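Local structure of phosphoribosylformylglycinamidine synthase 2 (Thermus thermophilus, 3VIU) at residues L121-F126 and A445-N450; D485-G490 and P537-G542. The protein belongs to the AIR synthase-related (PurM-like) family, carries two tandem pairs of N- and C-terminal domains in one chain, and binds ADP and magnesium. One frame throughout, in Å; residues are numbered along the deposited sequence.

Interaction 1 (L121-F126 and A445-N450)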
loop_
_atom_site.group_PDB
_atom_site.type_symbol
_atom_site.label_atom_id
_atom_site.label_comp_id
_atom_site.label_asym_id
_atom_site.label_seq_id
_atom_site.Cartn_x
_atom_site.Cartn_y
_atom_site.Cartn_z
ATOM N N LEU A 121 2.213 4.751 5.006
ATOM C CA LEU A 121 0.816 4.377 5.188
ATOM C C LEU A 121 0.822 2.877 5.447
ATOM O O LEU A 121 1.529 2.131 4.771
ATOM C CB LEU A 121 -0.030 4.693 3.946
ATOM C CG LEU A 121 -0.258 6.158 3.551
ATOM C CD1 LEU A 121 0.952 6.674 2.779
ATOM C CD2 LEU A 121 -1.517 6.274 2.683
ATOM N N ASP A 122 0.055 2.437 6.436
ATOM C CA ASP A 122 0.002 1.019 6.764
ATOM C C ASP A 122 -1.334 0.384 6.381
ATOM O O ASP A 122 -2.391 0.992 6.534
ATOM C CB ASP A 122 0.271 0.818 8.257
ATOM C CG ASP A 122 -0.643 1.652 9.133
ATOM O OD1 ASP A 122 -0.601 2.896 9.017
ATOM O OD2 ASP A 122 -1.404 1.071 9.938
ATOM N N SER A 123 -1.274 -0.839 5.871
ATOM C CA SER A 123 -2.471 -1.561 5.476
ATOM C C SER A 123 -2.467 -2.836 6.313
ATOM O O SER A 123 -1.672 -3.753 6.069
ATOM C CB SER A 123 -2.414 -1.879 3.981
ATOM O OG SER A 123 -3.717 -2.032 3.445
ATOM N N LEU A 124 -3.359 -2.892 7.300
ATOM C CA LEU A 124 -3.416 -4.022 8.225
ATOM C C LEU A 124 -4.699 -4.863 8.242
ATOM O O LEU A 124 -5.817 -4.348 8.158
ATOM C CB LEU A 124 -3.133 -3.511 9.643
ATOM C CG LEU A 124 -1.965 -2.532 9.786
ATOM C CD1 LEU A 124 -1.838 -2.079 11.229
ATOM C CD2 LEU A 124 -0.671 -3.201 9.325
ATOM N N ARG A 125 -4.506 -6.169 8.386
ATOM C CA ARG A 125 -5.593 -7.139 8.430
ATOM C C ARG A 125 -5.323 -8.166 9.527
ATOM O O ARG A 125 -4.313 -8.856 9.495
ATOM C CB ARG A 125 -5.717 -7.855 7.080
ATOM C CG ARG A 125 -6.026 -6.925 5.910
ATOM C CD ARG A 125 -7.412 -6.305 6.057
ATOM N NE ARG A 125 -7.782 -5.522 4.887
ATOM C CZ ARG A 125 -7.480 -4.241 4.705
ATOM N NH1 ARG A 125 -7.867 -3.642 3.593
ATOM N NH2 ARG A 125 -6.813 -3.553 5.629
ATOM N N PHE A 126 -6.235 -8.251 10.493
ATOM C CA PHE A 126 -6.138 -9.198 11.603
ATOM C C PHE A 126 -7.509 -9.858 11.780
ATOM O O PHE A 126 -8.500 -9.411 11.189
ATOM C CB PHE A 126 -5.777 -8.469 12.899
ATOM C CG PHE A 126 -4.499 -7.703 12.831
ATOM C CD1 PHE A 126 -3.294 -8.357 12.617
ATOM C CD2 PHE A 126 -4.495 -6.323 13.001
ATOM C CE1 PHE A 126 -2.090 -7.643 12.578
ATOM C CE2 PHE A 126 -3.304 -5.600 12.963
ATOM C CZ PHE A 126 -2.096 -6.262 12.751
ATOM N N ALA A 445 -2.569 10.937 -0.865
ATOM C CA ALA A 445 -2.364 9.496 -0.877
ATOM C C ALA A 445 -3.374 8.736 -0.030
ATOM O O ALA A 445 -3.826 9.210 1.013
ATOM C CB ALA A 445 -0.954 9.178 -0.393
ATOM N N LYS A 446 -3.709 7.535 -0.481
ATOM C CA LYS A 446 -4.642 6.696 0.238
ATOM C C LYS A 446 -4.463 5.246 -0.205
ATOM O O LYS A 446 -4.045 4.978 -1.329
ATOM C CB LYS A 446 -6.072 7.163 -0.041
ATOM C CG LYS A 446 -7.022 7.071 1.154
ATOM C CD LYS A 446 -7.389 5.651 1.477
ATOM C CE LYS A 446 -8.340 5.596 2.659
ATOM N NZ LYS A 446 -7.707 6.168 3.875
ATOM N N VAL A 447 -4.758 4.313 0.691
ATOM C CA VAL A 447 -4.664 2.893 0.380
ATOM C C VAL A 447 -5.992 2.273 0.802
ATOM O O VAL A 447 -6.482 2.560 1.891
ATOM C CB VAL A 447 -3.495 2.228 1.141
ATOM C CG1 VAL A 447 -3.578 2.544 2.619
ATOM C CG2 VAL A 447 -3.530 0.734 0.934
ATOM N N ASP A 448 -6.589 1.448 -0.056
ATOM C CA ASP A 448 -7.876 0.822 0.274
ATOM C C ASP A 448 -8.049 -0.598 -0.239
ATOM O O ASP A 448 -7.331 -1.053 -1.122
ATOM C CB ASP A 448 -9.057 1.605 -0.322
ATOM C CG ASP A 448 -9.305 2.936 0.344
ATOM O OD1 ASP A 448 -9.039 3.961 -0.318
ATOM O OD2 ASP A 448 -9.783 2.961 1.510
ATOM N N GLN A 449 -9.048 -1.262 0.333
ATOM C CA GLN A 449 -9.509 -2.596 -0.035
ATOM C C GLN A 449 -10.500 -3.040 1.030
ATOM O O GLN A 449 -10.314 -2.789 2.227
ATOM C CB GLN A 449 -8.372 -3.616 -0.223
ATOM C CG GLN A 449 -7.943 -4.406 0.982
ATOM C CD GLN A 449 -8.886 -5.537 1.362
ATOM O OE1 GLN A 449 -9.265 -6.378 0.536
ATOM N NE2 GLN A 449 -9.247 -5.576 2.634
ATOM N N ASN A 450 -11.578 -3.654 0.554
ATOM C CA ASN A 450 -12.658 -4.144 1.385
ATOM C C ASN A 450 -12.653 -5.676 1.314
ATOM O O ASN A 450 -12.993 -6.259 0.293
ATOM C CB ASN A 450 -13.973 -3.558 0.855
ATOM C CG ASN A 450 -15.185 -3.981 1.670
ATOM O OD1 ASN A 450 -16.086 -3.172 1.911
ATOM N ND2 ASN A 450 -15.227 -5.248 2.084
#
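The flat group that matters most here is the Arg125 guanidinium, and the 445-450 segment meets it at its edge: the side-chain amide carbon CD of Gln449 lies in the guanidinium plane, while the amide itself is turned 43° from it. The two side chains reach toward each other tip to tip, and both are folded, each chain bending at chi2. Two partners fix the group. NH2 of Arg125 donates to the backbone O of Leu124 at 2.8 Å, with an N-H...O angle of 164°; Leu124 O lies in the guanidinium plane, although the donor stands well above the carbonyl plane. NH1 forms a salt bridge with Asp160.

Farther back the contact is apolar. Strands 121-126 and 445-448 run almost parallel, 8° between their directions, with axes 7.9 Å apart, so they face one another across the interior instead of pairing as neighbours. Every second residue, Leu121, Ser123 and Arg125, points toward Ala445, Val447 and Gln449. CD2 of Leu121 sits 4.0 Å from Lys446 CA and 4.3 Å from both Ala445 CB and Val447 CG1. Ser123 OG, anti to its backbone N, points at Val447 CG2 across 3.7 Å. Because each strand comes from a different PurM N-terminal-like domain of the chain, the contact joins the two related halves, as the paired N-terminal domains of PurM dimers do.

The chemistry is graded along the strands, methyl groups at one end and a fixed cation at the other. Asp160 and Leu124 O fix the guanidinium's rotation, and the Asp160 carboxylate would offset its buried charge, whereas Ser123 OG is buried against a methyl group with no polar partner in the model.

Interaction 2 (D485-G490 and P537-G542). With ADP (adenosine-5'-diphosphate), chain B.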
loop_
_atom_site.group_PDB
_atom_site.type_symbol
_atom_site.label_atom_id
_atom_site.label_comp_id
_atom_site.label_asym_id
_atom_site.label_seq_id
_atom_site.Cartn_x
_atom_site.Cartn_y
_atom_site.Cartn_z
ATOM N N ASP A 485 -0.113 -1.581 -6.142
ATOM C CA ASP A 485 -0.973 -2.625 -5.606
ATOM C C ASP A 485 -0.217 -3.699 -4.849
ATOM O O ASP A 485 0.694 -4.338 -5.386
ATOM C CB ASP A 485 -1.775 -3.288 -6.725
ATOM C CG ASP A 485 -0.891 -4.005 -7.722
ATOM O OD1 ASP A 485 -1.108 -5.212 -7.967
ATOM O OD2 ASP A 485 0.024 -3.356 -8.267
ATOM N N GLY A 486 -0.593 -3.883 -3.588
ATOM C CA GLY A 486 0.024 -4.905 -2.777
ATOM C C GLY A 486 -0.932 -6.080 -2.776
ATOM O O GLY A 486 -1.936 -6.062 -2.073
ATOM N N LEU A 487 -0.641 -7.096 -3.581
ATOM C CA LEU A 487 -1.503 -8.267 -3.635
ATOM C C LEU A 487 -1.144 -9.255 -2.527
ATOM O O LEU A 487 0.032 -9.526 -2.284
ATOM C CB LEU A 487 -1.378 -8.956 -4.998
ATOM C CG LEU A 487 -1.611 -8.084 -6.241
ATOM C CD1 LEU A 487 -1.573 -8.968 -7.478
ATOM C CD2 LEU A 487 -2.950 -7.348 -6.147
ATOM N N ASN A 488 -2.167 -9.778 -1.858
ATOM C CA ASN A 488 -2.004 -10.763 -0.786
ATOM C C ASN A 488 -3.088 -11.812 -1.000
ATOM O O ASN A 488 -4.276 -11.498 -0.967
ATOM C CB ASN A 488 -2.196 -10.104 0.573
ATOM C CG ASN A 488 -1.280 -8.914 0.776
ATOM O OD1 ASN A 488 -0.154 -9.054 1.235
ATOM N ND2 ASN A 488 -1.761 -7.735 0.411
ATOM N N LEU A 489 -2.677 -13.051 -1.232
ATOM C CA LEU A 489 -3.612 -14.140 -1.468
ATOM C C LEU A 489 -3.114 -15.461 -0.900
ATOM O O LEU A 489 -2.020 -15.545 -0.328
ATOM C CB LEU A 489 -3.864 -14.308 -2.966
ATOM C CG LEU A 489 -4.618 -13.159 -3.646
ATOM C CD1 LEU A 489 -3.635 -12.355 -4.482
ATOM C CD2 LEU A 489 -5.747 -13.700 -4.512
ATOM N N GLY A 490 -3.940 -16.490 -1.053
ATOM C CA GLY A 490 -3.577 -17.802 -0.573
ATOM C C GLY A 490 -2.689 -18.434 -1.617
ATOM O O GLY A 490 -2.191 -17.757 -2.522
ATOM N N PRO A 537 -9.176 -12.555 -0.629
ATOM C CA PRO A 537 -8.245 -11.980 -1.608
ATOM C C PRO A 537 -8.044 -10.519 -1.213
ATOM O O PRO A 537 -9.009 -9.805 -0.971
ATOM C CB PRO A 537 -8.990 -12.141 -2.927
ATOM C CG PRO A 537 -9.754 -13.412 -2.709
ATOM C CD PRO A 537 -10.294 -13.234 -1.301
ATOM N N THR A 538 -6.796 -10.078 -1.137
ATOM C CA THR A 538 -6.547 -8.715 -0.709
ATOM C C THR A 538 -5.618 -7.897 -1.596
ATOM O O THR A 538 -4.399 -8.087 -1.595
ATOM C CB THR A 538 -5.991 -8.704 0.731
ATOM O OG1 THR A 538 -6.927 -9.338 1.604
ATOM C CG2 THR A 538 -5.776 -7.285 1.212
ATOM N N ALA A 539 -6.203 -6.980 -2.353
ATOM C CA ALA A 539 -5.425 -6.102 -3.204
ATOM C C ALA A 539 -5.453 -4.731 -2.534
ATOM O O ALA A 539 -6.432 -3.989 -2.651
ATOM C CB ALA A 539 -6.036 -6.027 -4.601
HETATM N N MSE A 540 -4.388 -4.410 -1.812
HETATM C CA MSE A 540 -4.295 -3.123 -1.145
HETATM C C MSE A 540 -3.774 -2.117 -2.152
HETATM O O MSE A 540 -2.601 -2.116 -2.508
HETATM C CB MSE A 540 -3.386 -3.240 0.072
HETATM C CG MSE A 540 -4.005 -4.126 1.137
HETATM SE SE MSE A 540 -2.737 -4.881 2.389
HETATM C CE MSE A 540 -3.937 -5.124 3.903
ATOM N N VAL A 541 -4.683 -1.277 -2.624
ATOM C CA VAL A 541 -4.388 -0.270 -3.626
ATOM C C VAL A 541 -4.015 1.082 -3.048
ATOM O O VAL A 541 -4.785 1.687 -2.308
ATOM C CB VAL A 541 -5.600 -0.081 -4.558
ATOM C CG1 VAL A 541 -5.299 0.976 -5.617
ATOM C CG2 VAL A 541 -5.957 -1.419 -5.206
ATOM N N GLY A 542 -2.820 1.543 -3.404
ATOM C CA GLY A 542 -2.344 2.830 -2.951
ATOM C C GLY A 542 -2.356 3.763 -4.145
ATOM O O GLY A 542 -1.850 3.414 -5.216
HETATM P PB ADP B . 11.885 -5.513 -3.366
HETATM O O1B ADP B . 12.223 -6.938 -3.092
HETATM O O2B ADP B . 10.788 -5.012 -2.299
HETATM O O3B ADP B . 13.293 -4.594 -3.241
HETATM P PA ADP B . 10.582 -6.720 -5.438
HETATM O O1A ADP B . 11.612 -7.563 -6.105
HETATM O O2A ADP B . 9.923 -7.565 -4.223
HETATM O O3A ADP B . 11.279 -5.341 -4.880
HETATM O "O5'" ADP B . 9.374 -6.309 -6.459
HETATM C "C5'" ADP B . 9.696 -6.754 -7.791
HETATM C "C4'" ADP B . 9.404 -5.680 -8.880
HETATM O "O4'" ADP B . 8.138 -5.956 -9.561
HETATM C "C3'" ADP B . 9.277 -4.234 -8.337
HETATM O "O3'" ADP B . 9.762 -3.308 -9.319
HETATM C "C2'" ADP B . 7.778 -4.088 -8.075
HETATM O "O2'" ADP B . 7.355 -2.723 -8.088
HETATM C "C1'" ADP B . 7.150 -4.932 -9.187
HETATM N N9 ADP B . 5.892 -5.554 -8.751
HETATM C C8 ADP B . 5.765 -6.641 -7.933
HETATM N N7 ADP B . 4.509 -6.931 -7.751
HETATM C C5 ADP B . 3.745 -6.054 -8.436
HETATM C C6 ADP B . 2.351 -5.866 -8.619
HETATM N N6 ADP B . 1.442 -6.712 -8.009
HETATM N N1 ADP B . 1.930 -4.848 -9.401
HETATM C C2 ADP B . 2.795 -4.016 -10.002
HETATM N N3 ADP B . 4.114 -4.159 -9.855
HETATM C C4 ADP B . 4.625 -5.150 -9.092
#
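The strands 485-488 and 538-542 form an antiparallel ladder in the sheet of the second PurM N-terminal-like domain. Just before the strand, Pro537 offers CB to the CD2 methyl of Leu489, the two side chains crossing at about a right angle. Thr538 and Asn488 make a hydrogen-bonded pair. Thr538 N donates to Asn488 O, and Thr538 O takes Asn488 N at 2.8 Å plus a weak bond from its ND2, while OG1 of Thr538 bonds Tyr167 and OD1 of Asn488 bonds Asn88. At the non-hydrogen-bonded position that follows, Ala539 CB packs 3.7 Å from Leu487 CD2. Met540, modelled as selenomethionine, pairs with Gly486: its O receives Gly486 N along a nearly straight path (176°), and its N returns a bond to Gly486 O. The side chain extends beyond CG to lay SE across Asn488, 3.6 Å from ND2. Val541 stands opposite Asp485 and turns to helix 458-475. Asp485 instead sends its carboxylate to the adenine of ADP, with CG held between the backbone N and carbonyl carbon: OD1 accepts N6 at 3.0 Å, and OD2 lies 2.7 Å from N1.

In the fold
The centres of the two interactions lie 9 Å apart, and strand 538-548 connects them. It is the sheet neighbour of strand 441-448, with Asp448 N 2.9 Å from Val541 O, a probable hydrogen bond. Met540 joins interaction 2 to the first half of the chain: its CG lies 3.1 Å from Ser123 OG, and its CE 3.4 Å from Arg125 CG. Interaction 1 is nearer the magnesium ion than ADP, the side chain of Lys446 lying about 5 Å from the metal and that of Val447 about 13 Å from the nucleotide. Strands 441-448, 538-548 and 479-488, neighbours in that order, run across one sheet from the strand bearing Lys446 to the one bearing Asp485.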